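Side-chain contacts in congerin-2 (Conger myriaster, PDB 1IS3), which binds beta-galactosides such as lactose as a homodimeric galectin, its physiological role being not yet known: residues 79-82 / 83-86; 91-95 / 96-100. One frame throughout, in Å; residues are numbered along the deposited sequence. Where two conformers were deposited one is given.

Contact 1. Residues 79-82 / 83-86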
ATOM      1  N   PRO A  79      -4.441 -22.811   8.369  1.00 10.89           N
ATOM      2  CA  PRO A  79      -3.013 -23.105   8.355  1.00 12.85           C
ATOM      3  C   PRO A  79      -2.213 -21.939   8.978  1.00 13.30           C
ATOM      4  O   PRO A  79      -1.269 -21.434   8.344  1.00 15.86           O
ATOM      5  CB  PRO A  79      -2.758 -23.350   6.867  1.00 12.55           C
ATOM      6  CG  PRO A  79      -3.618 -22.274   6.227  1.00 11.49           C
ATOM      7  CD  PRO A  79      -4.903 -22.402   7.033  1.00 10.99           C
ATOM      8  N   PHE A  80      -2.544 -21.454  10.163  1.00 11.83           N
ATOM      9  CA  PHE A  80      -1.889 -20.288  10.716  1.00 10.23           C
ATOM     10  C   PHE A  80      -1.302 -20.686  12.051  1.00 10.87           C
ATOM     11  O   PHE A  80      -1.949 -21.450  12.780  1.00 11.74           O
ATOM     12  CB  PHE A  80      -2.893 -19.134  10.944  1.00 10.67           C
ATOM     13  CG  PHE A  80      -3.568 -18.715   9.657  1.00 11.07           C
ATOM     14  CD1 PHE A  80      -2.901 -17.878   8.762  1.00 11.87           C
ATOM     15  CD2 PHE A  80      -4.822 -19.235   9.326  1.00 10.54           C
ATOM     16  CE1 PHE A  80      -3.493 -17.580   7.520  1.00 12.62           C
ATOM     17  CE2 PHE A  80      -5.394 -18.932   8.097  1.00 10.48           C
ATOM     18  CZ  PHE A  80      -4.739 -18.114   7.190  1.00 11.21           C
ATOM     19  N   THR A  81      -0.117 -20.187  12.384  1.00  9.35           N
ATOM     20  CA  THR A  81       0.479 -20.410  13.673  1.00  8.85           C
ATOM     21  C   THR A  81       0.903 -19.077  14.275  1.00  8.31           C
ATOM     22  O   THR A  81       1.498 -18.245  13.580  1.00  8.64           O
ATOM     23  CB  THR A  81       1.691 -21.350  13.524  1.00 10.71           C
ATOM     24  OG1 THR A  81       1.192 -22.573  13.007  1.00 11.73           O
ATOM     25  CG2 THR A  81       2.400 -21.633  14.843  1.00 10.85           C
ATOM     26  N   LYS A  82       0.615 -18.833  15.553  1.00  7.43           N
ATOM     27  CA  LYS A  82       1.085 -17.627  16.233  1.00  8.39           C
ATOM     28  C   LYS A  82       2.620 -17.543  16.191  1.00  7.92           C
ATOM     29  O   LYS A  82       3.300 -18.556  16.387  1.00  8.28           O
ATOM     30  CB  LYS A  82       0.634 -17.641  17.690  1.00  7.72           C
ATOM     31  CG  LYS A  82      -0.886 -17.491  17.846  1.00 10.07           C
ATOM     32  CD  LYS A  82      -1.389 -17.449  19.297  1.00  8.92           C
ATOM     33  CE  LYS A  82      -1.330 -18.831  19.921  1.00 11.49           C
ATOM     34  NZ  LYS A  82      -1.745 -18.809  21.310  1.00  8.73           N
ATOM     35  N   GLY A  83       3.144 -16.347  15.896  1.00  8.01           N
ATOM     36  CA  GLY A  83       4.565 -16.090  15.779  1.00  8.18           C
ATOM     37  C   GLY A  83       5.113 -16.387  14.380  1.00  8.91           C
ATOM     38  O   GLY A  83       6.293 -16.085  14.088  1.00  9.31           O
ATOM     39  N   ASP A  84       4.315 -16.957  13.479  1.00  7.75           N
ATOM     40  CA  ASP A  84       4.772 -17.343  12.156  1.00  8.73           C
ATOM     41  C   ASP A  84       4.262 -16.458  11.027  1.00  8.35           C
ATOM     42  O   ASP A  84       3.296 -15.724  11.178  1.00  8.60           O
ATOM     43  CB  ASP A  84       4.359 -18.788  11.888  1.00  9.79           C
ATOM     44  CG  ASP A  84       5.133 -19.837  12.702  1.00 14.12           C
ATOM     45  OD1 ASP A  84       4.840 -21.031  12.544  1.00 15.18           O
ATOM     46  OD2 ASP A  84       6.041 -19.493  13.465  1.00 14.45           O
ATOM     47  N   HIS A  85       4.931 -16.548   9.878  1.00  9.91           N
ATOM     48  CA  HIS A  85       4.555 -15.820   8.679  1.00 10.68           C
ATOM     49  C   HIS A  85       3.333 -16.420   7.995  1.00 10.42           C
ATOM     50  O   HIS A  85       3.014 -17.612   8.169  1.00 12.17           O
ATOM     51  CB  HIS A  85       5.671 -15.826   7.638  1.00 15.17           C
ATOM     52  CG  HIS A  85       6.849 -15.034   8.148  1.00 20.93           C
ATOM     53  ND1 HIS A  85       7.280 -13.824   7.796  1.00 24.17           N
ATOM     54  CD2 HIS A  85       7.681 -15.489   9.148  1.00 24.29           C
ATOM     55  CE1 HIS A  85       8.331 -13.528   8.546  1.00 25.92           C
ATOM     56  NE2 HIS A  85       8.565 -14.542   9.365  1.00 26.53           N
ATOM     57  N   PHE A  86       2.633 -15.615   7.222  1.00  8.94           N
ATOM     58  CA  PHE A  86       1.535 -16.104   6.390  1.00  8.92           C
ATOM     59  C   PHE A  86       1.598 -15.308   5.079  1.00  9.40           C
ATOM     60  O   PHE A  86       2.225 -14.228   5.027  1.00  8.16           O
ATOM     61  CB  PHE A  86       0.195 -15.863   7.086  1.00  9.00           C
ATOM     62  CG  PHE A  86      -0.178 -14.406   7.307  1.00  9.42           C
ATOM     63  CD1 PHE A  86       0.187 -13.763   8.484  1.00 10.94           C
ATOM     64  CD2 PHE A  86      -0.875 -13.682   6.323  1.00 11.65           C
ATOM     65  CE1 PHE A  86      -0.137 -12.412   8.676  1.00 10.43           C
ATOM     66  CE2 PHE A  86      -1.183 -12.334   6.530  1.00 11.63           C
ATOM     67  CZ  PHE A  86      -0.812 -11.699   7.708  1.00 11.03           C
TER
HETATM   68  O   HOH W   1       0.529 -19.315   7.611  1.00 21.65           O
HETATM   69  O   HOH W   2       0.953 -18.169  10.536  1.00 14.14           O
HETATM   70  O   HOH W   3       5.840 -19.665  16.197  1.00 16.77           O

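Contact 2. Residues 91-95 / 96-100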
ATOM      1  N   THR A  91      -8.311 -12.179  -5.279  1.00  6.96           N
ATOM      2  CA  THR A  91      -8.760 -11.582  -6.524  1.00  7.54           C
ATOM      3  C   THR A  91     -10.297 -11.644  -6.473  1.00  7.85           C
ATOM      4  O   THR A  91     -10.850 -12.272  -5.548  1.00  8.12           O
ATOM      5  CB  THR A  91      -8.190 -12.370  -7.748  1.00  8.11           C
ATOM      6  OG1 THR A  91      -6.823 -12.554  -7.478  0.50 12.38           O
ATOM      7  CG2 THR A  91      -8.351 -11.644  -9.083  0.50  9.93           C
ATOM      8  N   PHE A  92     -11.006 -11.019  -7.413  1.00  7.35           N
ATOM      9  CA  PHE A  92     -12.449 -11.045  -7.348  1.00  8.05           C
ATOM     10  C   PHE A  92     -13.064 -10.725  -8.690  1.00  8.73           C
ATOM     11  O   PHE A  92     -12.393 -10.152  -9.573  1.00  9.31           O
ATOM     12  CB  PHE A  92     -12.961 -10.031  -6.293  1.00  7.85           C
ATOM     13  CG  PHE A  92     -12.699  -8.559  -6.596  1.00  8.88           C
ATOM     14  CD1 PHE A  92     -11.496  -7.969  -6.213  1.00  9.71           C
ATOM     15  CD2 PHE A  92     -13.662  -7.791  -7.287  1.00  9.01           C
ATOM     16  CE1 PHE A  92     -11.257  -6.625  -6.526  1.00  9.23           C
ATOM     17  CE2 PHE A  92     -13.413  -6.451  -7.591  1.00  9.60           C
ATOM     18  CZ  PHE A  92     -12.213  -5.871  -7.212  1.00  9.19           C
ATOM     19  N   ASP A  93     -14.303 -11.182  -8.885  1.00  8.38           N
ATOM     20  CA  ASP A  93     -15.045 -10.674 -10.020  1.00  8.39           C
ATOM     21  C   ASP A  93     -16.304 -10.052  -9.435  1.00  9.45           C
ATOM     22  O   ASP A  93     -16.386  -9.941  -8.209  1.00  8.73           O
ATOM     23  CB  ASP A  93     -15.390 -11.788 -11.004  1.00  9.72           C
ATOM     24  CG  ASP A  93     -16.121 -13.004 -10.471  1.00 10.12           C
ATOM     25  OD1 ASP A  93     -15.947 -14.039 -11.102  1.00 11.79           O
ATOM     26  OD2 ASP A  93     -16.823 -12.924  -9.465  1.00  9.09           O
ATOM     27  N   THR A  94     -17.359  -9.744 -10.217  1.00 11.34           N
ATOM     28  CA  THR A  94     -18.506  -9.072  -9.579  1.00 12.37           C
ATOM     29  C   THR A  94     -19.359  -9.928  -8.689  1.00 10.24           C
ATOM     30  O   THR A  94     -20.223  -9.446  -7.972  1.00 11.03           O
ATOM     31  CB  THR A  94     -19.488  -8.432 -10.569  1.00 15.17           C
ATOM     32  OG1 THR A  94     -19.799  -9.422 -11.538  1.00 17.43           O
ATOM     33  CG2 THR A  94     -18.938  -7.095 -11.090  1.00 17.68           C
ATOM     34  N   HIS A  95     -19.112 -11.230  -8.735  1.00  9.66           N
ATOM     35  CA  HIS A  95     -19.888 -12.146  -7.915  1.00 10.73           C
ATOM     36  C   HIS A  95     -19.190 -12.790  -6.736  1.00  8.65           C
ATOM     37  O   HIS A  95     -19.861 -13.152  -5.762  1.00  8.38           O
ATOM     38  CB  HIS A  95     -20.438 -13.279  -8.764  1.00 14.13           C
ATOM     39  CG  HIS A  95     -21.462 -12.731  -9.729  1.00 20.38           C
ATOM     40  ND1 HIS A  95     -21.360 -12.578 -11.047  1.00 23.72           N
ATOM     41  CD2 HIS A  95     -22.666 -12.201  -9.318  1.00 22.45           C
ATOM     42  CE1 HIS A  95     -22.461 -11.956 -11.442  1.00 24.83           C
ATOM     43  NE2 HIS A  95     -23.232 -11.739 -10.394  1.00 25.87           N
ATOM     44  N   THR A  96     -17.854 -12.897  -6.792  1.00  7.90           N
ATOM     45  CA  THR A  96     -17.126 -13.733  -5.855  1.00  7.72           C
ATOM     46  C   THR A  96     -15.756 -13.168  -5.504  1.00  7.53           C
ATOM     47  O   THR A  96     -15.059 -12.773  -6.455  1.00  7.96           O
ATOM     48  CB  THR A  96     -16.889 -15.158  -6.469  1.00  7.92           C
ATOM     49  OG1 THR A  96     -18.152 -15.618  -6.931  1.00  8.70           O
ATOM     50  CG2 THR A  96     -16.241 -16.133  -5.497  1.00  7.63           C
ATOM     51  N   PHE A  97     -15.367 -13.181  -4.225  1.00  6.35           N
ATOM     52  CA  PHE A  97     -13.975 -12.999  -3.806  1.00  6.49           C
ATOM     53  C   PHE A  97     -13.315 -14.375  -3.743  1.00  6.06           C
ATOM     54  O   PHE A  97     -13.853 -15.311  -3.156  1.00  6.47           O
ATOM     55  CB  PHE A  97     -13.796 -12.389  -2.415  1.00  6.43           C
ATOM     56  CG  PHE A  97     -14.170 -10.902  -2.393  1.00  7.05           C
ATOM     57  CD1 PHE A  97     -13.174  -9.950  -2.599  1.00  8.48           C
ATOM     58  CD2 PHE A  97     -15.484 -10.515  -2.134  1.00  8.37           C
ATOM     59  CE1 PHE A  97     -13.488  -8.600  -2.546  1.00  9.06           C
ATOM     60  CE2 PHE A  97     -15.801  -9.159  -2.081  1.00 10.06           C
ATOM     61  CZ  PHE A  97     -14.800  -8.208  -2.288  1.00  9.97           C
ATOM     62  N   TYR A  98     -12.151 -14.480  -4.367  1.00  5.48           N
ATOM     63  CA  TYR A  98     -11.368 -15.714  -4.402  1.00  6.72           C
ATOM     64  C   TYR A  98     -10.122 -15.489  -3.545  1.00  7.63           C
ATOM     65  O   TYR A  98      -9.280 -14.630  -3.894  1.00  8.08           O
ATOM     66  CB  TYR A  98     -10.966 -16.022  -5.843  1.00  7.02           C
ATOM     67  CG  TYR A  98     -12.152 -16.401  -6.705  1.00  6.82           C
ATOM     68  CD1 TYR A  98     -12.678 -15.469  -7.600  1.00  8.32           C
ATOM     69  CD2 TYR A  98     -12.672 -17.695  -6.619  1.00  7.34           C
ATOM     70  CE1 TYR A  98     -13.740 -15.821  -8.446  1.00  8.84           C
ATOM     71  CE2 TYR A  98     -13.731 -18.056  -7.463  1.00  7.92           C
ATOM     72  CZ  TYR A  98     -14.243 -17.117  -8.366  1.00  9.07           C
ATOM     73  OH  TYR A  98     -15.259 -17.456  -9.231  1.00  9.54           O
ATOM     74  N   ILE A  99     -10.021 -16.240  -2.452  1.00  6.65           N
ATOM     75  CA  ILE A  99      -8.939 -16.081  -1.497  1.00  8.43           C
ATOM     76  C   ILE A  99      -8.096 -17.351  -1.516  1.00  8.45           C
ATOM     77  O   ILE A  99      -8.659 -18.456  -1.471  1.00  9.16           O
ATOM     78  CB  ILE A  99      -9.540 -15.833  -0.080  1.00  8.88           C
ATOM     79  CG1 ILE A  99     -10.428 -14.600  -0.028  1.00  9.10           C
ATOM     80  CG2 ILE A  99      -8.400 -15.597   0.894  1.00 10.35           C
ATOM     81  CD1 ILE A  99     -11.648 -14.837   0.869  1.00 13.00           C
ATOM     82  N   GLN A 100      -6.771 -17.222  -1.554  1.00  7.34           N
ATOM     83  CA  GLN A 100      -5.896 -18.382  -1.492  1.00  8.52           C
ATOM     84  C   GLN A 100      -5.003 -18.214  -0.285  1.00  8.54           C
ATOM     85  O   GLN A 100      -4.426 -17.148  -0.049  1.00  7.97           O
ATOM     86  CB  GLN A 100      -5.072 -18.494  -2.747  1.00 11.24           C
ATOM     87  CG  GLN A 100      -4.255 -19.798  -2.682  1.00 17.07           C
ATOM     88  CD  GLN A 100      -4.048 -20.467  -4.044  1.00 21.24           C
ATOM     89  OE1 GLN A 100      -3.918 -21.695  -4.148  1.00 20.55           O
ATOM     90  NE2 GLN A 100      -4.033 -19.730  -5.167  1.00 23.25           N
TER

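Contact 1. Residues 79-82 / 83-86
A type II beta turn from T81 to D84 makes this local contact, just before strand 85-92 of the galectin beta-sandwich. The turn is closed by one backbone bond, D84 N to T81 O at 3.1 Å, with the donor standing above the carbonyl plane of T81. G83 has the positive phi (86°) characteristic of the third position of a type II turn. Beside this bond the side chains of T81 and D84 lie next to each other and point the same way: the carboxylate oxygen OD1 of D84 rests in van der Waals contact against CB of T81 at 3.3 Å and close to its methyl CG2, which is swung anti to the backbone N.

Beyond the turn the contact passes to aromatic side chains. F80 offers the edge of its ring to F86, CD1 lying 4.1 Å from CB of F86, while the F86 ring leads away to stack on F30; F80 itself packs edge-to-face with H47 and F78. Water 2 accepts from T81 N and lies 3.2 Å from H85 O, linking the two arms. At the outer end, water 3 donates to both K82 O, at 2.8 Å, and D84 OD2, at 2.7 Å.

Contact 2. Residues 91-95 / 96-100
F92 and F97 form a non-hydrogen-bonded pair in the antiparallel beta hairpin of strands 85-92 and 96-100, part of the galectin beta-sandwich. Their side chains lie alongside one another: F97 CD1 touches F92 CB at 3.7 Å, and the rings sit obliquely, centroids 5.5 Å apart and planes at 39°. CG placed between backbone N and carbonyl carbon (chi1 65°) puts the F92 ring away from strand 96-100, where it meets F11 and F118 edge-to-face, while F97 packs on A42 and M43 of strand 40-48 in the other sheet.

Backbone bonds hold this pair from both ends. T91 and Y98 exchange two, Y98 N to T91 O being the shorter at 2.8 Å, and D93 N reaches T96 O at 3.0 Å.

The loop is shaped by the D93 carboxylate in an Asx turn. Two backbone N-H groups grip its OD2 and restrain the carboxylate: H95 N from above its plane, T96 N nearly along the C-O axis. The Y98 ring has T96 CG2 of its own strand 3.6 Å above one face; from across the hairpin D93 OD1 lies in plane at its edge, 3.9 Å from Y98 CE1.

How the contacts relate
Contacts 1 and 2 lie at opposite ends of strand 85-92: the turn of 79-86 feeds the chain into it, and the hairpin of 91-100 takes the chain out and back along the neighbouring strand of the same five-stranded sheet. Their centres are about 23 Å apart and their nearest atoms about 7 Å, so they do not touch. Bound lactose lies on the other sheet, in a pocket that includes H44, W69 and E72, and neither contact supplies a residue to it. The distances to the predicted galactoside-binding residues are too long for contact: the F80 side chain is about 8 Å from that of S75, and the T96 side chain about 9 Å from that of E73.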